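Long-range contacts in NAD-dependent protein deacylase 2 (Archaeoglobus fulgidus, PDB 4TWJ), which removes acetyl and longer acyl groups from protein lysines using NAD+, and by deacetylating the chromatin protein Alba represses transcription: residues I214-E219 against V229-K234; H82-E87 against V238-V243; V19-A24 against F187-S192; K182-F187 against Y204-A209. One frame throughout, in Å; residues are numbered along the deposited sequence.

Interaction 1 (I214-E219 against V229-K234)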
loop_
_atom_site.group_PDB
_atom_site.type_symbol
_atom_site.label_atom_id
_atom_site.label_comp_id
_atom_site.label_asym_id
_atom_site.label_seq_id
_atom_site.Cartn_x
_atom_site.Cartn_y
_atom_site.Cartn_z
ATOM N N ILE A 214 -2.071 -15.316 -4.415
ATOM C CA ILE A 214 -3.311 -15.176 -3.651
ATOM C C ILE A 214 -3.827 -13.745 -3.800
ATOM O O ILE A 214 -3.043 -12.800 -3.747
ATOM C CB ILE A 214 -3.083 -15.457 -2.146
ATOM C CG1 ILE A 214 -2.510 -16.864 -1.930
ATOM C CG2 ILE A 214 -4.377 -15.287 -1.358
ATOM C CD1 ILE A 214 -1.816 -17.039 -0.600
ATOM N N ILE A 215 -5.135 -13.581 -3.993
ATOM C CA ILE A 215 -5.730 -12.242 -4.014
ATOM C C ILE A 215 -6.938 -12.183 -3.082
ATOM O O ILE A 215 -7.756 -13.103 -3.055
ATOM C CB ILE A 215 -6.077 -11.779 -5.455
ATOM C CG1 ILE A 215 -6.534 -10.319 -5.467
ATOM C CG2 ILE A 215 -7.115 -12.684 -6.112
ATOM C CD1 ILE A 215 -6.410 -9.680 -6.833
ATOM N N VAL A 216 -7.010 -11.105 -2.303
ATOM C CA VAL A 216 -8.118 -10.840 -1.396
ATOM C C VAL A 216 -8.636 -9.436 -1.693
ATOM O O VAL A 216 -7.909 -8.457 -1.524
ATOM C CB VAL A 216 -7.672 -10.916 0.080
ATOM C CG1 VAL A 216 -8.837 -10.608 1.016
ATOM C CG2 VAL A 216 -7.076 -12.281 0.391
ATOM N N ASN A 217 -9.888 -9.350 -2.140
ATOM C CA ASN A 217 -10.495 -8.081 -2.528
ATOM C C ASN A 217 -11.992 -8.105 -2.277
ATOM O O ASN A 217 -12.599 -9.172 -2.254
ATOM C CB ASN A 217 -10.270 -7.811 -4.018
ATOM C CG ASN A 217 -9.012 -7.013 -4.303
ATOM O OD1 ASN A 217 -8.650 -6.105 -3.555
ATOM N ND2 ASN A 217 -8.363 -7.320 -5.422
ATOM N N ALA A 218 -12.580 -6.926 -2.121
ATOM C CA ALA A 218 -14.034 -6.801 -2.017
ATOM C C ALA A 218 -14.725 -7.117 -3.349
ATOM O O ALA A 218 -15.867 -7.585 -3.363
ATOM C CB ALA A 218 -14.407 -5.404 -1.549
ATOM N N GLU A 219 -14.035 -6.862 -4.459
ATOM C CA GLU A 219 -14.601 -7.056 -5.796
ATOM C C GLU A 219 -13.591 -7.709 -6.735
ATOM O O GLU A 219 -12.398 -7.738 -6.433
ATOM C CB GLU A 219 -15.032 -5.710 -6.379
ATOM C CG GLU A 219 -15.889 -4.874 -5.440
ATOM C CD GLU A 219 -16.424 -3.614 -6.087
ATOM O OE1 GLU A 219 -17.494 -3.140 -5.654
ATOM O OE2 GLU A 219 -15.783 -3.095 -7.028
ATOM N N VAL A 229 -5.406 -18.585 -5.873
ATOM C CA VAL A 229 -6.470 -18.497 -4.884
ATOM C C VAL A 229 -7.104 -17.111 -4.967
ATOM O O VAL A 229 -6.406 -16.098 -4.891
ATOM C CB VAL A 229 -5.923 -18.718 -3.457
ATOM C CG1 VAL A 229 -7.006 -18.487 -2.411
ATOM C CG2 VAL A 229 -5.322 -20.113 -3.334
ATOM N N LYS A 230 -8.424 -17.074 -5.124
ATOM C CA LYS A 230 -9.168 -15.820 -5.182
ATOM C C LYS A 230 -10.206 -15.784 -4.071
ATOM O O LYS A 230 -11.051 -16.679 -3.981
ATOM C CB LYS A 230 -9.871 -15.674 -6.531
ATOM C CG LYS A 230 -8.952 -15.772 -7.737
ATOM C CD LYS A 230 -9.699 -15.482 -9.029
ATOM C CE LYS A 230 -10.615 -16.622 -9.447
ATOM N NZ LYS A 230 -9.864 -17.832 -9.873
ATOM N N ILE A 231 -10.137 -14.756 -3.231
ATOM C CA ILE A 231 -11.080 -14.578 -2.134
ATOM C C ILE A 231 -11.795 -13.242 -2.307
ATOM O O ILE A 231 -11.152 -12.194 -2.389
ATOM C CB ILE A 231 -10.374 -14.612 -0.760
ATOM C CG1 ILE A 231 -9.698 -15.970 -0.536
ATOM C CG2 ILE A 231 -11.366 -14.324 0.363
ATOM C CD1 ILE A 231 -8.685 -15.978 0.590
ATOM N N ILE A 232 -13.123 -13.293 -2.379
ATOM C CA ILE A 232 -13.947 -12.091 -2.394
ATOM C C ILE A 232 -14.483 -11.869 -0.987
ATOM O O ILE A 232 -15.209 -12.710 -0.457
ATOM C CB ILE A 232 -15.123 -12.210 -3.390
ATOM C CG1 ILE A 232 -14.608 -12.258 -4.837
ATOM C CG2 ILE A 232 -16.111 -11.060 -3.207
ATOM C CD1 ILE A 232 -14.078 -10.942 -5.375
ATOM N N GLY A 233 -14.120 -10.740 -0.387
ATOM C CA GLY A 233 -14.585 -10.396 0.950
ATOM C C GLY A 233 -13.903 -9.164 1.501
ATOM O O GLY A 233 -13.098 -8.531 0.814
ATOM N N LYS A 234 -14.235 -8.821 2.743
ATOM C CA LYS A 234 -13.603 -7.711 3.441
ATOM C C LYS A 234 -12.288 -8.187 4.052
ATOM O O LYS A 234 -12.266 -9.179 4.786
ATOM C CB LYS A 234 -14.523 -7.175 4.539
#

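Interaction 2 (H82-E87 against V238-V243)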
loop_
_atom_site.group_PDB
_atom_site.type_symbol
_atom_site.label_atom_id
_atom_site.label_comp_id
_atom_site.label_asym_id
_atom_site.label_seq_id
_atom_site.Cartn_x
_atom_site.Cartn_y
_atom_site.Cartn_z
ATOM N N HIS A 82 -4.483 -5.026 8.862
ATOM C CA HIS A 82 -3.126 -4.559 9.140
ATOM C C HIS A 82 -2.491 -5.371 10.263
ATOM O O HIS A 82 -1.325 -5.740 10.182
ATOM C CB HIS A 82 -3.108 -3.076 9.515
ATOM C CG HIS A 82 -3.548 -2.164 8.413
ATOM N ND1 HIS A 82 -4.801 -1.593 8.379
ATOM C CD2 HIS A 82 -2.902 -1.714 7.312
ATOM C CE1 HIS A 82 -4.909 -0.833 7.305
ATOM N NE2 HIS A 82 -3.769 -0.887 6.641
ATOM N N TYR A 83 -3.257 -5.646 11.314
ATOM C CA TYR A 83 -2.728 -6.417 12.438
ATOM C C TYR A 83 -2.440 -7.865 12.044
ATOM O O TYR A 83 -1.452 -8.441 12.499
ATOM C CB TYR A 83 -3.669 -6.352 13.642
ATOM C CG TYR A 83 -3.653 -4.998 14.315
ATOM C CD1 TYR A 83 -2.499 -4.527 14.934
ATOM C CD2 TYR A 83 -4.783 -4.184 14.321
ATOM C CE1 TYR A 83 -2.468 -3.286 15.542
ATOM C CE2 TYR A 83 -4.761 -2.943 14.932
ATOM C CZ TYR A 83 -3.603 -2.499 15.539
ATOM O OH TYR A 83 -3.570 -1.267 16.148
ATOM N N ALA A 84 -3.286 -8.439 11.192
ATOM C CA ALA A 84 -3.065 -9.800 10.699
ATOM C C ALA A 84 -1.767 -9.892 9.901
ATOM O O ALA A 84 -0.982 -10.823 10.084
ATOM C CB ALA A 84 -4.240 -10.260 9.855
ATOM N N ILE A 85 -1.540 -8.916 9.026
ATOM C CA ILE A 85 -0.322 -8.875 8.217
ATOM C C ILE A 85 0.913 -8.673 9.101
ATOM O O ILE A 85 1.949 -9.293 8.870
ATOM C CB ILE A 85 -0.431 -7.796 7.112
ATOM C CG1 ILE A 85 -1.486 -8.226 6.087
ATOM C CG2 ILE A 85 0.907 -7.575 6.419
ATOM C CD1 ILE A 85 -1.961 -7.113 5.180
ATOM N N ALA A 86 0.791 -7.822 10.119
ATOM C CA ALA A 86 1.851 -7.656 11.108
ATOM C C ALA A 86 2.151 -8.973 11.827
ATOM O O ALA A 86 3.312 -9.314 12.043
ATOM C CB ALA A 86 1.477 -6.575 12.115
ATOM N N GLU A 87 1.104 -9.715 12.180
ATOM C CA GLU A 87 1.268 -10.995 12.882
ATOM C C GLU A 87 1.960 -12.044 12.004
ATOM O O GLU A 87 2.800 -12.806 12.487
ATOM C CB GLU A 87 -0.089 -11.507 13.385
ATOM C CG GLU A 87 -0.054 -12.827 14.154
ATOM C CD GLU A 87 0.797 -12.791 15.411
ATOM O OE1 GLU A 87 1.136 -11.695 15.901
ATOM O OE2 GLU A 87 1.125 -13.883 15.923
ATOM N N VAL A 238 -11.346 -11.426 6.374
ATOM C CA VAL A 238 -10.639 -12.534 5.738
ATOM C C VAL A 238 -9.243 -12.764 6.326
ATOM O O VAL A 238 -8.886 -13.899 6.633
ATOM C CB VAL A 238 -10.524 -12.325 4.208
ATOM C CG1 VAL A 238 -9.634 -13.385 3.572
ATOM C CG2 VAL A 238 -11.907 -12.336 3.563
ATOM N N LEU A 239 -8.455 -11.701 6.477
ATOM C CA LEU A 239 -7.045 -11.859 6.874
ATOM C C LEU A 239 -6.853 -12.489 8.259
ATOM O O LEU A 239 -5.996 -13.359 8.415
ATOM C CB LEU A 239 -6.266 -10.540 6.769
ATOM C CG LEU A 239 -5.527 -10.290 5.446
ATOM C CD1 LEU A 239 -4.254 -11.124 5.382
ATOM C CD2 LEU A 239 -6.412 -10.567 4.242
ATOM N N PRO A 240 -7.638 -12.058 9.267
ATOM C CA PRO A 240 -7.556 -12.756 10.557
ATOM C C PRO A 240 -7.891 -14.247 10.470
ATOM O O PRO A 240 -7.244 -15.053 11.137
ATOM C CB PRO A 240 -8.575 -12.012 11.424
ATOM C CG PRO A 240 -8.586 -10.633 10.859
ATOM C CD PRO A 240 -8.448 -10.830 9.370
ATOM N N LYS A 241 -8.874 -14.611 9.648
ATOM C CA LYS A 241 -9.235 -16.021 9.467
ATOM C C LYS A 241 -8.098 -16.816 8.834
ATOM O O LYS A 241 -7.856 -17.964 9.215
ATOM C CB LYS A 241 -10.504 -16.168 8.632
ATOM C CG LYS A 241 -11.754 -15.689 9.347
ATOM C CD LYS A 241 -12.987 -15.831 8.474
ATOM C CE LYS A 241 -14.147 -15.028 9.039
ATOM N NZ LYS A 241 -14.503 -15.447 10.422
ATOM N N ILE A 242 -7.409 -16.205 7.871
ATOM C CA ILE A 242 -6.226 -16.823 7.275
ATOM C C ILE A 242 -5.150 -17.060 8.339
ATOM O O ILE A 242 -4.594 -18.157 8.421
ATOM C CB ILE A 242 -5.649 -15.987 6.105
ATOM C CG1 ILE A 242 -6.627 -15.984 4.927
ATOM C CG2 ILE A 242 -4.309 -16.556 5.656
ATOM C CD1 ILE A 242 -6.234 -15.053 3.798
ATOM N N VAL A 243 -4.876 -16.050 9.160
ATOM C CA VAL A 243 -3.858 -16.164 10.211
ATOM C C VAL A 243 -4.207 -17.297 11.184
ATOM O O VAL A 243 -3.350 -18.118 11.520
ATOM C CB VAL A 243 -3.672 -14.842 10.991
ATOM C CG1 VAL A 243 -2.765 -15.044 12.202
ATOM C CG2 VAL A 243 -3.096 -13.764 10.084
#

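Interaction 3 (V19-A24 against F187-S192). With ACT (acetate ion), chain F.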
loop_
_atom_site.group_PDB
_atom_site.type_symbol
_atom_site.label_atom_id
_atom_site.label_comp_id
_atom_site.label_asym_id
_atom_site.label_seq_id
_atom_site.Cartn_x
_atom_site.Cartn_y
_atom_site.Cartn_z
ATOM N N VAL A 19 5.313 -12.720 0.489
ATOM C CA VAL A 19 5.247 -11.270 0.331
ATOM C C VAL A 19 3.779 -10.855 0.264
ATOM O O VAL A 19 2.965 -11.545 -0.351
ATOM C CB VAL A 19 5.982 -10.826 -0.954
ATOM C CG1 VAL A 19 5.738 -9.351 -1.259
ATOM C CG2 VAL A 19 7.471 -11.114 -0.821
ATOM N N VAL A 20 3.451 -9.744 0.918
ATOM C CA VAL A 20 2.109 -9.170 0.861
ATOM C C VAL A 20 2.165 -7.827 0.138
ATOM O O VAL A 20 3.078 -7.037 0.366
ATOM C CB VAL A 20 1.506 -9.011 2.269
ATOM C CG1 VAL A 20 0.153 -8.316 2.203
ATOM C CG2 VAL A 20 1.378 -10.374 2.929
ATOM N N PHE A 21 1.186 -7.599 -0.737
ATOM C CA PHE A 21 1.109 -6.413 -1.593
ATOM C C PHE A 21 -0.252 -5.772 -1.335
ATOM O O PHE A 21 -1.282 -6.435 -1.494
ATOM C CB PHE A 21 1.257 -6.852 -3.053
ATOM C CG PHE A 21 1.106 -5.749 -4.067
ATOM C CD1 PHE A 21 2.223 -5.175 -4.656
ATOM C CD2 PHE A 21 -0.156 -5.331 -4.483
ATOM C CE1 PHE A 21 2.090 -4.188 -5.621
ATOM C CE2 PHE A 21 -0.294 -4.344 -5.446
ATOM C CZ PHE A 21 0.831 -3.773 -6.013
ATOM N N THR A 22 -0.269 -4.505 -0.922
ATOM C CA THR A 22 -1.530 -3.858 -0.552
ATOM C C THR A 22 -1.789 -2.547 -1.275
ATOM O O THR A 22 -0.860 -1.829 -1.648
ATOM C CB THR A 22 -1.615 -3.608 0.968
ATOM O OG1 THR A 22 -0.644 -2.629 1.361
ATOM C CG2 THR A 22 -1.370 -4.903 1.729
ATOM N N GLY A 23 -3.074 -2.247 -1.442
ATOM C CA GLY A 23 -3.534 -0.985 -2.012
ATOM C C GLY A 23 -4.637 -0.375 -1.169
ATOM O O GLY A 23 -4.840 -0.764 -0.012
ATOM N N ALA A 24 -5.364 0.568 -1.764
ATOM C CA ALA A 24 -6.312 1.413 -1.028
ATOM C C ALA A 24 -7.475 0.664 -0.377
ATOM O O ALA A 24 -8.076 1.175 0.572
ATOM C CB ALA A 24 -6.845 2.513 -1.937
ATOM N N PHE A 187 2.818 -14.823 -2.934
ATOM C CA PHE A 187 2.587 -13.397 -3.147
ATOM C C PHE A 187 1.094 -13.157 -2.976
ATOM O O PHE A 187 0.291 -13.686 -3.746
ATOM C CB PHE A 187 3.055 -13.003 -4.549
ATOM C CG PHE A 187 3.190 -11.517 -4.764
ATOM C CD1 PHE A 187 4.430 -10.901 -4.677
ATOM C CD2 PHE A 187 2.083 -10.740 -5.088
ATOM C CE1 PHE A 187 4.560 -9.539 -4.893
ATOM C CE2 PHE A 187 2.211 -9.377 -5.305
ATOM C CZ PHE A 187 3.451 -8.780 -5.208
ATOM N N MET A 188 0.724 -12.400 -1.946
ATOM C CA MET A 188 -0.686 -12.175 -1.629
ATOM C C MET A 188 -1.048 -10.709 -1.816
ATOM O O MET A 188 -0.525 -9.840 -1.120
ATOM C CB MET A 188 -1.004 -12.622 -0.199
ATOM C CG MET A 188 -2.451 -12.366 0.211
ATOM S SD MET A 188 -2.976 -13.263 1.686
ATOM C CE MET A 188 -1.885 -12.568 2.919
ATOM N N VAL A 189 -1.934 -10.447 -2.775
ATOM C CA VAL A 189 -2.461 -9.106 -3.013
ATOM C C VAL A 189 -3.683 -8.898 -2.116
ATOM O O VAL A 189 -4.558 -9.765 -2.055
ATOM C CB VAL A 189 -2.857 -8.920 -4.495
ATOM C CG1 VAL A 189 -3.618 -7.612 -4.703
ATOM C CG2 VAL A 189 -1.617 -8.971 -5.380
ATOM N N VAL A 190 -3.726 -7.767 -1.412
ATOM C CA VAL A 190 -4.867 -7.421 -0.553
ATOM C C VAL A 190 -5.314 -5.979 -0.814
ATOM O O VAL A 190 -4.556 -5.038 -0.597
ATOM C CB VAL A 190 -4.532 -7.570 0.949
ATOM C CG1 VAL A 190 -5.775 -7.337 1.803
ATOM C CG2 VAL A 190 -3.935 -8.941 1.241
ATOM N N GLY A 191 -6.553 -5.812 -1.269
ATOM C CA GLY A 191 -7.126 -4.484 -1.437
ATOM C C GLY A 191 -6.499 -3.652 -2.537
ATOM O O GLY A 191 -6.270 -2.457 -2.352
ATOM N N SER A 192 -6.217 -4.275 -3.679
ATOM C CA SER A 192 -5.768 -3.538 -4.866
ATOM C C SER A 192 -6.422 -4.076 -6.132
ATOM O O SER A 192 -6.545 -5.287 -6.310
ATOM C CB SER A 192 -4.248 -3.600 -5.009
ATOM O OG SER A 192 -3.822 -2.903 -6.176
HETATM C C ACT F . -6.760 0.194 -5.523
HETATM O O ACT F . -6.729 -0.354 -6.644
HETATM O OXT ACT F . -5.723 0.627 -4.979
HETATM C CH3 ACT F . -8.075 0.329 -4.817
#

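Interaction 4 (K182-F187 against Y204-A209)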
loop_
_atom_site.group_PDB
_atom_site.type_symbol
_atom_site.label_atom_id
_atom_site.label_comp_id
_atom_site.label_asym_id
_atom_site.label_seq_id
_atom_site.Cartn_x
_atom_site.Cartn_y
_atom_site.Cartn_z
ATOM N N LYS A 182 10.585 -11.178 -7.285
ATOM C CA LYS A 182 11.361 -12.171 -8.041
ATOM C C LYS A 182 11.768 -13.389 -7.226
ATOM O O LYS A 182 12.029 -14.448 -7.799
ATOM C CB LYS A 182 12.628 -11.532 -8.623
ATOM C CG LYS A 182 12.352 -10.606 -9.788
ATOM C CD LYS A 182 13.575 -9.800 -10.185
ATOM C CE LYS A 182 14.562 -10.599 -11.009
ATOM N NZ LYS A 182 15.186 -9.716 -12.039
ATOM N N HIS A 183 11.836 -13.248 -5.904
ATOM C CA HIS A 183 12.396 -14.300 -5.063
ATOM C C HIS A 183 11.494 -14.719 -3.909
ATOM O O HIS A 183 11.966 -15.198 -2.882
ATOM C CB HIS A 183 13.787 -13.875 -4.592
ATOM C CG HIS A 183 14.725 -13.634 -5.729
ATOM N ND1 HIS A 183 15.140 -12.377 -6.104
ATOM C CD2 HIS A 183 15.259 -14.490 -6.632
ATOM C CE1 HIS A 183 15.917 -12.474 -7.165
ATOM N NE2 HIS A 183 16.001 -13.743 -7.511
ATOM N N CYS A 184 10.188 -14.567 -4.102
ATOM C CA CYS A 184 9.207 -15.053 -3.144
ATOM C C CYS A 184 8.588 -16.325 -3.706
ATOM O O CYS A 184 8.601 -16.544 -4.918
ATOM C CB CYS A 184 8.121 -13.996 -2.896
ATOM S SG CYS A 184 7.014 -13.672 -4.285
ATOM N N ASP A 185 8.060 -17.172 -2.831
ATOM C CA ASP A 185 7.295 -18.338 -3.283
ATOM C C ASP A 185 5.803 -18.219 -2.988
ATOM O O ASP A 185 5.025 -19.104 -3.346
ATOM C CB ASP A 185 7.866 -19.642 -2.719
ATOM C CG ASP A 185 7.930 -19.663 -1.208
ATOM O OD1 ASP A 185 7.581 -18.662 -0.550
ATOM O OD2 ASP A 185 8.358 -20.708 -0.666
ATOM N N ALA A 186 5.410 -17.120 -2.345
ATOM C CA ALA A 186 4.003 -16.790 -2.151
ATOM C C ALA A 186 3.840 -15.277 -2.216
ATOM O O ALA A 186 4.627 -14.539 -1.630
ATOM C CB ALA A 186 3.509 -17.322 -0.816
ATOM N N PHE A 187 2.818 -14.823 -2.934
ATOM C CA PHE A 187 2.587 -13.397 -3.147
ATOM C C PHE A 187 1.094 -13.157 -2.976
ATOM O O PHE A 187 0.291 -13.686 -3.746
ATOM C CB PHE A 187 3.055 -13.003 -4.549
ATOM C CG PHE A 187 3.190 -11.517 -4.764
ATOM C CD1 PHE A 187 4.430 -10.901 -4.677
ATOM C CD2 PHE A 187 2.083 -10.740 -5.088
ATOM C CE1 PHE A 187 4.560 -9.539 -4.893
ATOM C CE2 PHE A 187 2.211 -9.377 -5.305
ATOM C CZ PHE A 187 3.451 -8.780 -5.208
ATOM N N TYR A 204 2.801 -9.702 -11.420
ATOM C CA TYR A 204 3.172 -10.428 -12.637
ATOM C C TYR A 204 4.607 -10.945 -12.572
ATOM O O TYR A 204 4.899 -12.037 -13.049
ATOM C CB TYR A 204 2.987 -9.553 -13.870
ATOM C CG TYR A 204 1.546 -9.214 -14.147
ATOM C CD1 TYR A 204 0.668 -10.172 -14.651
ATOM C CD2 TYR A 204 1.057 -7.937 -13.914
ATOM C CE1 TYR A 204 -0.657 -9.860 -14.911
ATOM C CE2 TYR A 204 -0.265 -7.619 -14.163
ATOM C CZ TYR A 204 -1.117 -8.579 -14.665
ATOM O OH TYR A 204 -2.432 -8.252 -14.918
ATOM N N ILE A 205 5.498 -10.153 -11.986
ATOM C CA ILE A 205 6.877 -10.589 -11.773
ATOM C C ILE A 205 6.922 -11.813 -10.854
ATOM O O ILE A 205 7.637 -12.780 -11.132
ATOM C CB ILE A 205 7.742 -9.446 -11.197
ATOM C CG1 ILE A 205 7.960 -8.367 -12.265
ATOM C CG2 ILE A 205 9.073 -9.975 -10.686
ATOM C CD1 ILE A 205 8.539 -7.071 -11.732
ATOM N N ALA A 206 6.163 -11.772 -9.762
ATOM C CA ALA A 206 6.106 -12.904 -8.830
ATOM C C ALA A 206 5.527 -14.150 -9.504
ATOM O O ALA A 206 6.029 -15.260 -9.312
ATOM C CB ALA A 206 5.293 -12.537 -7.596
ATOM N N LYS A 207 4.485 -13.950 -10.307
ATOM C CA LYS A 207 3.855 -15.038 -11.064
ATOM C C LYS A 207 4.857 -15.693 -12.020
ATOM O O LYS A 207 4.986 -16.921 -12.050
ATOM C CB LYS A 207 2.643 -14.498 -11.833
ATOM C CG LYS A 207 1.958 -15.489 -12.762
ATOM C CD LYS A 207 1.084 -16.473 -12.022
ATOM C CE LYS A 207 0.213 -17.245 -13.005
ATOM N NZ LYS A 207 -0.704 -18.171 -12.306
ATOM N N LYS A 208 5.572 -14.874 -12.788
ATOM C CA LYS A 208 6.596 -15.379 -13.711
ATOM C C LYS A 208 7.698 -16.143 -12.974
ATOM O O LYS A 208 8.252 -17.115 -13.500
ATOM C CB LYS A 208 7.205 -14.223 -14.516
ATOM C CG LYS A 208 8.388 -14.614 -15.395
ATOM C CD LYS A 208 9.059 -13.412 -16.040
ATOM C CE LYS A 208 8.300 -12.914 -17.258
ATOM N NZ LYS A 208 9.112 -11.960 -18.065
ATOM N N ALA A 209 8.004 -15.703 -11.755
ATOM C CA ALA A 209 9.031 -16.329 -10.922
ATOM C C ALA A 209 8.572 -17.629 -10.247
ATOM O O ALA A 209 9.371 -18.291 -9.580
ATOM C CB ALA A 209 9.522 -15.339 -9.877
HETATM O O HOH W 1 8.959 -18.971 -6.563
#

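Interaction 1 (I214-E219 against V229-K234)
Asn217 O is gripped twice by the neighbouring strand. Gly233 N donates a hydrogen bond to it over 2.9 Å, and Ile232 CA, 3.2 Å from the same oxygen, makes a weaker CA-H...O contact. The amide of Gly233 stands above the carbonyl plane, 36° out of it, at the point where both chains are leaving the sheet. Deeper in, the bonding is more regular. Ile215 serves two residues of the partner strand: its N donates to Val229 O at 3.0 Å, and its O accepts from Ile231 N at 2.9 Å. Asn217 N then reaches Ile231 O, which completes the pattern of a parallel pair whose axes diverge by only 9°.

On one face Val216 and Ile231 lie side by side and point the same way, with Val216 CG2 4.0 Å from Ile231 CD1. Ile214 and Val229 repeat this arrangement two residues earlier, and helices 2-14 and 235-249 cover these residues. On the other face Ile215 CG2 rests on Lys230 CG at 3.9 Å. Nearer the end of the strand Ile232 bends at its second torsion (chi2 -72°), which places CD1 3.5 Å from Glu219 C. The side chain of Asn217 turns toward the loop that follows strand 186-190, where ND2 is hydrogen-bonded to Ser192 O.

Asn217, Ala218 and Glu219 bind NAD+. The pair thus forms the edge of a parallel sheet whose strands deliver cofactor-binding residues at their C-terminal ends, the hallmark of the Rossmann-type domain of sirtuins.

Interaction 2 (H82-E87 against V238-V243)
Ala84 CB fits between two side chains of the facing helix, 3.7 Å from Leu239 CB and equally far from Val243 CG2. This is the tight part of the contact. Val243 CG2 also lies 3.6 Å from Ala84 O, so its methyl rests against the backbone of the first helix as well as against the alanine methyl. The two helix axes come within 8.5 Å here, inclined at 27°. Deeper, toward the sheet, Ile85 CG1, held beside its own backbone N (chi1 -68°), is the branch that meets Leu239 CD1, more loosely at 4.1 Å.

The partly exposed side is thinner. Pro240 meets Ala84 CB with its ring nitrogen, 3.9 Å away, and with CD at slightly longer range; that nitrogen, lacking a hydrogen, makes no bond to the turn before, where the helix kinks. Glu87 and Val243 cross at about a right angle, CG of the glutamate lying 4.0 Å from Val243 CG1. The Glu87 carboxylate carries on to salt bridges with Arg90 and Lys247.

No hydrogen bond joins the two segments. The match is one of apolar shape, with the charge of Glu87 probably balanced by Arg90 and Lys247 at the margin, and its closeness is consistent with the small side chain of Ala84.

Interaction 3 (V19-A24 against F187-S192)
Two central strands of the Rossmann-type sheet, 18-22 and 186-190, run parallel here and end in NAD+-binding loops. Phe21 holds them together through its backbone: its N donates to Met188 O at 2.8 Å, and its O accepts from Val190 N at the same 2.8 Å. Met188 N to Val19 O extends the pattern at one end, and Gly23 N to Val190 O at the other.

Phe21 CG is anti to the backbone N (chi1 176°), and the ring lies among three partners. Phe187 crosses it obliquely, ring planes 36° apart, with Phe187 CE2 3.5 Å from Phe21 CB. Val189 lies alongside, its CG2 4.0 Å from Phe21 CD2, while Ser192 OG meets the ring edge in plane, 3.9 Å from Phe21 CE2. That hydroxyl is fixed by Gln100 and by Leu194 N. An alanine in place of Phe21 would probably open a gap beside Phe187 CZ, Val189 and Ser192, leaving the Phe187 ring freer to shift.

On the opposite face Val20 CG2 packs against Met188 CE at 3.9 Å. Beyond the strands Ala24 N donates to OXT of an acetate ion, probably from the crystallisation liquor, at 3.2 Å. Gly23, Ala24, Gly191 and Ser192 all bind NAD+, so the adjoining strand ends build the cofactor cleft of the sirtuin fold.

Interaction 4 (K182-F187 against Y204-A209)
Ala206 CB overlaps the Phe187 side chain at an oblique angle to the ring, 3.5 Å from Phe187 CD1 and nearly as close to Phe187 CG. The same methyl lies 3.9 Å from Cys184 SG. The first torsion of Cys184 sets SG between its backbone N and carbonyl carbon (chi1 69°), and the sulfur lies in the plane of the Phe187 ring, at its edge. Ala206 is thus packed against a ring and a thiol together.

Further out, the Lys182 side chain passes Ile205 at a slant, and Lys182 CG is only 3.5 Å from Ile205 CG2, tighter than usual for two carbons. The aliphatic part of the lysine makes this contact. Ala209 CB, one helical turn beyond Ile205, comes within 3.4 Å of Lys182 O. No direct hydrogen bond links the two segments. A water does so instead, donating to Cys184 O at 3.0 Å and to Ala209 O at 3.1 Å, which ties the two chain turns together.

The contact lies within a beta-alpha-beta unit, where helix 201-208 packs on strand 186-190 before the chain enters strand 212-217. Val19 of strand 18-22 and Met213 of strand 212-217 also touch Phe187, while Ala181 of helix 171-182 packs against both Phe187 and Ile205.

Overall arrangement
All four contacts belong to the Rossmann-type domain and its parallel sheet. Interaction 3 pairs strands 18-22 and 186-190, interaction 1 strands 212-217 and 229-232 (centres about 10 Å apart), and backbone bonds between 186-190 and 212-217 join the two pairs. Interaction 2 pairs helices 80-90 and 235-249 against one face, with Leu239 and Ile85 reaching Met188 and Val20. Interaction 4 sets helix 201-208 on the other face, its centre about 21 Å from that of interaction 2, and shares Phe187 with interaction 3. Along the chain, interaction 4 closes before interaction 1 opens, interaction 2 spans both, and the segments of interaction 3 alternate with those of 2 and 4. Several NAD+-binding loops thereby meet at one end of the sheet.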